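PDB 5EHK: lantibiotic dehydratase from Microbispora corallina, which probably catalyses tRNA-dependent dehydration of serine and threonine residues in the precursor peptide of the lantibiotic NAI-107, apparently by way of glutamylated side chains. Local coordinates for residues Asp133-Met136 against Arg137-Thr141; Pro574-Gly577 against Arg578-Asn581. All blocks are in the same frame, centred on the assembly; numbering follows the deposited sequence.

Contact 1. Residues Asp133-Met136 against Arg137-Thr141; sequences DIRM and RTRPT
Arg-135 and Arg-139, one helical turn apart at the C-terminal end of helix 119-138, meet along their stems and again at their guanidinium groups. The stems touch where Arg-135 CG lies 3.4 Å from Arg-139 CB. Arg-135 then runs out extended as far as NE, whereas Arg-139, with CG anti to the backbone N, bends at chi2 and chi3 (each 108°) and swings across the outer part of Arg-135. This bend puts Arg-139 NE 3.7 Å above the Arg-135 guanidinium plane, offset toward its rim. The two planes differ by 35°, and NH2 of Arg-135 faces NH2 of Arg-139 at 3.2 Å, two like-charged donors and not a hydrogen bond. On the other side of the turn Asp-133 and Arg-137 run alongside each other, their flat groups nearly perpendicular. Asp-133 OD1 touches Arg-137 CD (3.2 Å) but stands oblique to the guanidinium, 4.0 Å from Arg-137 NE, too far for a salt bridge. In the backbone, Arg-135 O accepts from Arg-139 N (2.8 Å), only 19° from the carbonyl plane, and from Thr-138 N (3.1 Å), well above it. Ile-134, packed on Leu-736 and Leu-738, offers its O to Arg-137 N. Arg-139 NH1 bonds weakly to Thr-141 OG1. Arg-135, Arg-139 and nearby Arg-735 gather positive charge, which would probably favour an anionic partner; separately, Asp-133 could partly offset Arg-137.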
ATOM      1  N   ASP A 133     -36.963   3.595  27.087  1.00 34.60           N
ATOM      2  CA  ASP A 133     -38.389   3.689  26.799  1.00 33.65           C
ATOM      3  C   ASP A 133     -38.560   3.562  25.288  1.00 34.98           C
ATOM      4  O   ASP A 133     -39.186   2.620  24.801  1.00 34.28           O
ATOM      5  CB  ASP A 133     -38.922   5.049  27.289  1.00 40.84           C
ATOM      6  CG  ASP A 133     -40.462   5.149  27.284  1.00 46.56           C
ATOM      7  OD1 ASP A 133     -41.140   4.535  26.426  1.00 51.50           O
ATOM      8  OD2 ASP A 133     -40.993   5.876  28.156  1.00 42.35           O
ATOM      9  N   ILE A 134     -37.948   4.496  24.562  1.00 34.28           N
ATOM     10  CA  ILE A 134     -37.931   4.500  23.111  1.00 27.37           C
ATOM     11  C   ILE A 134     -37.586   3.129  22.562  1.00 34.54           C
ATOM     12  O   ILE A 134     -38.218   2.662  21.610  1.00 35.05           O
ATOM     13  CB  ILE A 134     -36.892   5.504  22.593  1.00 28.00           C
ATOM     14  CG1 ILE A 134     -37.312   6.913  22.996  1.00 29.93           C
ATOM     15  CG2 ILE A 134     -36.745   5.412  21.081  1.00 24.10           C
ATOM     16  CD1 ILE A 134     -36.458   7.990  22.428  1.00 32.77           C
ATOM     17  N   ARG A 135     -36.596   2.476  23.173  1.00 31.94           N
ATOM     18  CA  ARG A 135     -36.185   1.163  22.710  1.00 29.78           C
ATOM     19  C   ARG A 135     -37.321   0.185  22.812  1.00 29.78           C
ATOM     20  O   ARG A 135     -37.610  -0.529  21.854  1.00 30.88           O
ATOM     21  CB  ARG A 135     -35.020   0.602  23.508  1.00 37.05           C
ATOM     22  CG  ARG A 135     -34.338  -0.528  22.774  1.00 32.77           C
ATOM     23  CD  ARG A 135     -33.633  -1.503  23.686  1.00 32.23           C
ATOM     24  NE  ARG A 135     -32.709  -2.301  22.893  1.00 41.06           N
ATOM     25  CZ  ARG A 135     -31.420  -2.023  22.741  1.00 37.22           C
ATOM     26  NH1 ARG A 135     -30.875  -0.988  23.378  1.00 35.68           N
ATOM     27  NH2 ARG A 135     -30.671  -2.803  21.976  1.00 33.77           N
ATOM     28  N   MET A 136     -37.956   0.162  23.980  1.00 28.31           N
ATOM     29  CA  MET A 136     -38.988  -0.824  24.299  1.00 31.81           C
ATOM     30  C   MET A 136     -40.175  -0.726  23.358  1.00 33.83           C
ATOM     31  O   MET A 136     -40.930  -1.693  23.159  1.00 28.94           O
ATOM     32  CB  MET A 136     -39.473  -0.649  25.731  1.00 30.89           C
ATOM     33  CG  MET A 136     -40.284  -1.818  26.218  1.00 29.45           C
ATOM     34  SD  MET A 136     -40.519  -1.838  28.002  1.00 38.67           S
ATOM     35  CE  MET A 136     -40.711  -3.603  28.268  1.00 38.67           C
ATOM     36  N   ARG A 137     -40.312   0.442  22.750  1.00 29.67           N
ATOM     37  CA  ARG A 137     -41.468   0.708  21.936  1.00 28.86           C
ATOM     38  C   ARG A 137     -41.137   0.794  20.440  1.00 30.64           C
ATOM     39  O   ARG A 137     -42.027   0.797  19.594  1.00 32.18           O
ATOM     40  CB  ARG A 137     -42.236   1.911  22.517  1.00 31.88           C
ATOM     41  CG  ARG A 137     -42.850   1.569  23.919  1.00 38.71           C
ATOM     42  CD  ARG A 137     -43.289   2.764  24.785  1.00 45.86           C
ATOM     43  NE  ARG A 137     -44.297   3.589  24.101  1.00 68.38           N
ATOM     44  CZ  ARG A 137     -45.622   3.404  24.125  1.00 52.23           C
ATOM     45  NH1 ARG A 137     -46.178   2.407  24.815  1.00 38.31           N
ATOM     46  NH2 ARG A 137     -46.395   4.236  23.436  1.00 44.37           N
ATOM     47  N   THR A 138     -39.848   0.816  20.108  1.00 37.81           N
ATOM     48  CA  THR A 138     -39.441   0.963  18.710  1.00 31.04           C
ATOM     49  C   THR A 138     -38.308   0.088  18.198  1.00 26.91           C
ATOM     50  O   THR A 138     -38.241  -0.135  17.000  1.00 30.95           O
ATOM     51  CB  THR A 138     -39.084   2.419  18.361  1.00 35.74           C
ATOM     52  OG1 THR A 138     -38.097   2.905  19.287  1.00 27.55           O
ATOM     53  CG2 THR A 138     -40.326   3.301  18.410  1.00 31.30           C
ATOM     54  N   ARG A 139     -37.412  -0.382  19.066  1.00 27.22           N
ATOM     55  CA  ARG A 139     -36.241  -1.156  18.592  1.00 31.78           C
ATOM     56  C   ARG A 139     -36.403  -2.658  18.490  1.00 29.46           C
ATOM     57  O   ARG A 139     -36.351  -3.365  19.499  1.00 29.53           O
ATOM     58  CB  ARG A 139     -34.977  -0.895  19.429  1.00 34.71           C
ATOM     59  CG  ARG A 139     -33.759  -1.682  18.932  1.00 26.86           C
ATOM     60  CD  ARG A 139     -32.739  -0.825  18.265  1.00 30.07           C
ATOM     61  NE  ARG A 139     -31.557  -0.684  19.105  1.00 37.90           N
ATOM     62  CZ  ARG A 139     -30.372  -1.215  18.830  1.00 35.07           C
ATOM     63  NH1 ARG A 139     -30.192  -1.920  17.721  1.00 27.26           N
ATOM     64  NH2 ARG A 139     -29.362  -1.025  19.665  1.00 36.24           N
ATOM     65  N   PRO A 140     -36.483  -3.158  17.252  1.00 24.74           N
ATOM     66  CA  PRO A 140     -36.721  -4.587  17.018  1.00 23.85           C
ATOM     67  C   PRO A 140     -35.580  -5.494  17.466  1.00 26.56           C
ATOM     68  O   PRO A 140     -35.829  -6.684  17.646  1.00 30.86           O
ATOM     69  CB  PRO A 140     -36.893  -4.673  15.498  1.00 24.20           C
ATOM     70  CG  PRO A 140     -36.195  -3.459  14.964  1.00 32.44           C
ATOM     71  CD  PRO A 140     -36.328  -2.390  16.008  1.00 17.22           C
ATOM     72  N   THR A 141     -34.386  -4.954  17.697  1.00 21.36           N
ATOM     73  CA  THR A 141     -33.231  -5.790  18.002  1.00 23.86           C
ATOM     74  C   THR A 141     -33.455  -6.560  19.307  1.00 23.69           C
ATOM     75  O   THR A 141     -33.661  -5.944  20.360  1.00 23.33           O
ATOM     76  CB  THR A 141     -31.945  -4.945  18.109  1.00 27.81           C
ATOM     77  OG1 THR A 141     -31.869  -4.038  17.008  1.00 34.96           O
ATOM     78  CG2 THR A 141     -30.714  -5.833  18.133  1.00 19.90           C
TER

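Contact 2. Residues Pro574-Gly577 against Arg578-Asn581; sequences PRSG and RAAN
Ser-576 caps the short helix 577-580 and provides two acceptors for the amides of its first turn. Its hydroxyl OG takes the N-H of Ala-579 at 3.4 Å, a weak bond by length but almost straight, with an N-H...O angle of 174°. Its carbonyl O accepts from Ala-580 N at 3.0 Å, the donor lying in the carbonyl plane with a C=O...N angle of 151°. Ser-576 is therefore used at both its side chain and its main chain, and its own N-H is taken up by OE1 of Gln-644, from helix 641-644. The amide of Asn-581 is held less firmly: Asn-581 N reaches Gly-577 O at 3.4 Å and Arg-578 O at 3.2 Å, both weak bonds. Although Asn-581 ND2 comes within 3.1 Å of Gly-577 O, the angle is too poor for a bond; that side-chain amide is satisfied instead by residues distant in sequence at the start of helix 174-185, ND2 giving to Asp-173 OD1 and OD1 accepting from Met-174 N. The apolar side is closed by Pro-574, whose ring lies against the helix, with CB 3.8 Å from Ala-579 CB and CG 3.6 Å from Ala-580 CA. Leu-289 and Ala-583 also touch this proline. Residue 576 as N-cap accepting from the amide three positions on is the classic serine N-cap, here starting a single-turn helix in the connection between the parallel strands 566-572 and 591-595 of a mixed sheet.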
ATOM      1  N   PRO A 574     -16.217 -18.011  22.293  1.00 20.23           N
ATOM      2  CA  PRO A 574     -15.891 -16.639  21.880  1.00 20.10           C
ATOM      3  C   PRO A 574     -14.995 -15.933  22.898  1.00 21.07           C
ATOM      4  O   PRO A 574     -14.952 -16.339  24.057  1.00 23.11           O
ATOM      5  CB  PRO A 574     -17.269 -15.969  21.788  1.00 19.56           C
ATOM      6  CG  PRO A 574     -18.258 -17.118  21.615  1.00 13.10           C
ATOM      7  CD  PRO A 574     -17.671 -18.234  22.425  1.00 18.11           C
ATOM      8  N   ARG A 575     -14.296 -14.889  22.460  1.00 22.93           N
ATOM      9  CA  ARG A 575     -13.278 -14.217  23.270  1.00 20.36           C
ATOM     10  C   ARG A 575     -13.923 -13.371  24.361  1.00 28.00           C
ATOM     11  O   ARG A 575     -13.372 -13.222  25.445  1.00 32.90           O
ATOM     12  CB  ARG A 575     -12.369 -13.359  22.387  1.00 25.93           C
ATOM     13  CG  ARG A 575     -11.024 -12.971  23.005  1.00 31.84           C
ATOM     14  CD  ARG A 575     -10.306 -14.175  23.640  1.00 39.97           C
ATOM     15  NE  ARG A 575      -9.379 -14.849  22.729  1.00 47.66           N
ATOM     16  CZ  ARG A 575      -9.628 -15.984  22.065  1.00 40.83           C
ATOM     17  NH1 ARG A 575     -10.797 -16.628  22.181  1.00 25.20           N
ATOM     18  NH2 ARG A 575      -8.686 -16.468  21.268  1.00 34.18           N
ATOM     19  N   SER A 576     -15.093 -12.817  24.069  1.00 30.40           N
ATOM     20  CA  SER A 576     -15.823 -12.021  25.046  1.00 24.40           C
ATOM     21  C   SER A 576     -17.075 -12.743  25.562  1.00 26.78           C
ATOM     22  O   SER A 576     -17.707 -13.531  24.840  1.00 25.16           O
ATOM     23  CB  SER A 576     -16.195 -10.659  24.458  1.00 27.58           C
ATOM     24  OG  SER A 576     -17.466 -10.681  23.844  1.00 26.33           O
ATOM     25  N   GLY A 577     -17.416 -12.472  26.821  1.00 27.40           N
ATOM     26  CA  GLY A 577     -18.549 -13.091  27.491  1.00 25.30           C
ATOM     27  C   GLY A 577     -19.889 -12.646  26.923  1.00 25.37           C
ATOM     28  O   GLY A 577     -20.907 -13.321  27.107  1.00 24.24           O
ATOM     29  N   ARG A 578     -19.909 -11.489  26.265  1.00 26.64           N
ATOM     30  CA  ARG A 578     -21.121 -11.043  25.588  1.00 28.78           C
ATOM     31  C   ARG A 578     -21.455 -11.970  24.412  1.00 26.04           C
ATOM     32  O   ARG A 578     -22.570 -12.469  24.293  1.00 25.87           O
ATOM     33  CB  ARG A 578     -20.933  -9.632  25.032  1.00 34.41           C
ATOM     34  CG  ARG A 578     -22.186  -9.068  24.368  1.00 44.05           C
ATOM     35  CD  ARG A 578     -22.361  -7.585  24.685  1.00 63.24           C
ATOM     36  NE  ARG A 578     -21.278  -6.771  24.119  1.00 74.10           N
ATOM     37  CZ  ARG A 578     -20.859  -5.606  24.615  1.00 75.65           C
ATOM     38  NH1 ARG A 578     -21.409  -5.109  25.720  1.00 73.33           N
ATOM     39  NH2 ARG A 578     -19.876  -4.943  24.010  1.00 61.04           N
ATOM     40  N   ALA A 579     -20.468 -12.217  23.559  1.00 25.93           N
ATOM     41  CA  ALA A 579     -20.667 -13.090  22.411  1.00 24.78           C
ATOM     42  C   ALA A 579     -20.833 -14.521  22.862  1.00 20.11           C
ATOM     43  O   ALA A 579     -21.471 -15.321  22.184  1.00 19.36           O
ATOM     44  CB  ALA A 579     -19.537 -12.962  21.408  1.00 22.63           C
ATOM     45  N   ALA A 580     -20.244 -14.853  24.000  1.00 18.45           N
ATOM     46  CA  ALA A 580     -20.317 -16.231  24.466  1.00 23.77           C
ATOM     47  C   ALA A 580     -21.773 -16.578  24.781  1.00 24.77           C
ATOM     48  O   ALA A 580     -22.204 -17.718  24.585  1.00 20.60           O
ATOM     49  CB  ALA A 580     -19.412 -16.447  25.673  1.00 22.81           C
ATOM     50  N   ASN A 581     -22.534 -15.576  25.227  1.00 24.74           N
ATOM     51  CA  ASN A 581     -23.968 -15.756  25.481  1.00 25.45           C
ATOM     52  C   ASN A 581     -24.782 -15.916  24.203  1.00 25.49           C
ATOM     53  O   ASN A 581     -25.948 -16.290  24.263  1.00 29.30           O
ATOM     54  CB  ASN A 581     -24.535 -14.564  26.256  1.00 25.22           C
ATOM     55  CG  ASN A 581     -24.156 -14.583  27.717  1.00 24.08           C
ATOM     56  OD1 ASN A 581     -24.150 -15.640  28.353  1.00 24.50           O
ATOM     57  ND2 ASN A 581     -23.810 -13.417  28.254  1.00 16.84           N
TER

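Contacts 1 and 2 are separate local arrangements: their centres lie 24 Å apart, the nearest atoms are about 10 Å apart, and they do not touch. They follow one another along the chain, lie on the same side of its centre, and both belong to the N-terminal dehydratase part of the protein. One, residues 133-141, lies at the C-terminal part of a long helix; the other, residues 574-581, at the N-cap of a very short one. Contact 1 is the more peripheral, with its centre 34 Å from that of the chain against 20 Å for contact 2. Neither can be tied to a catalytic residue or bound ligand by this geometry.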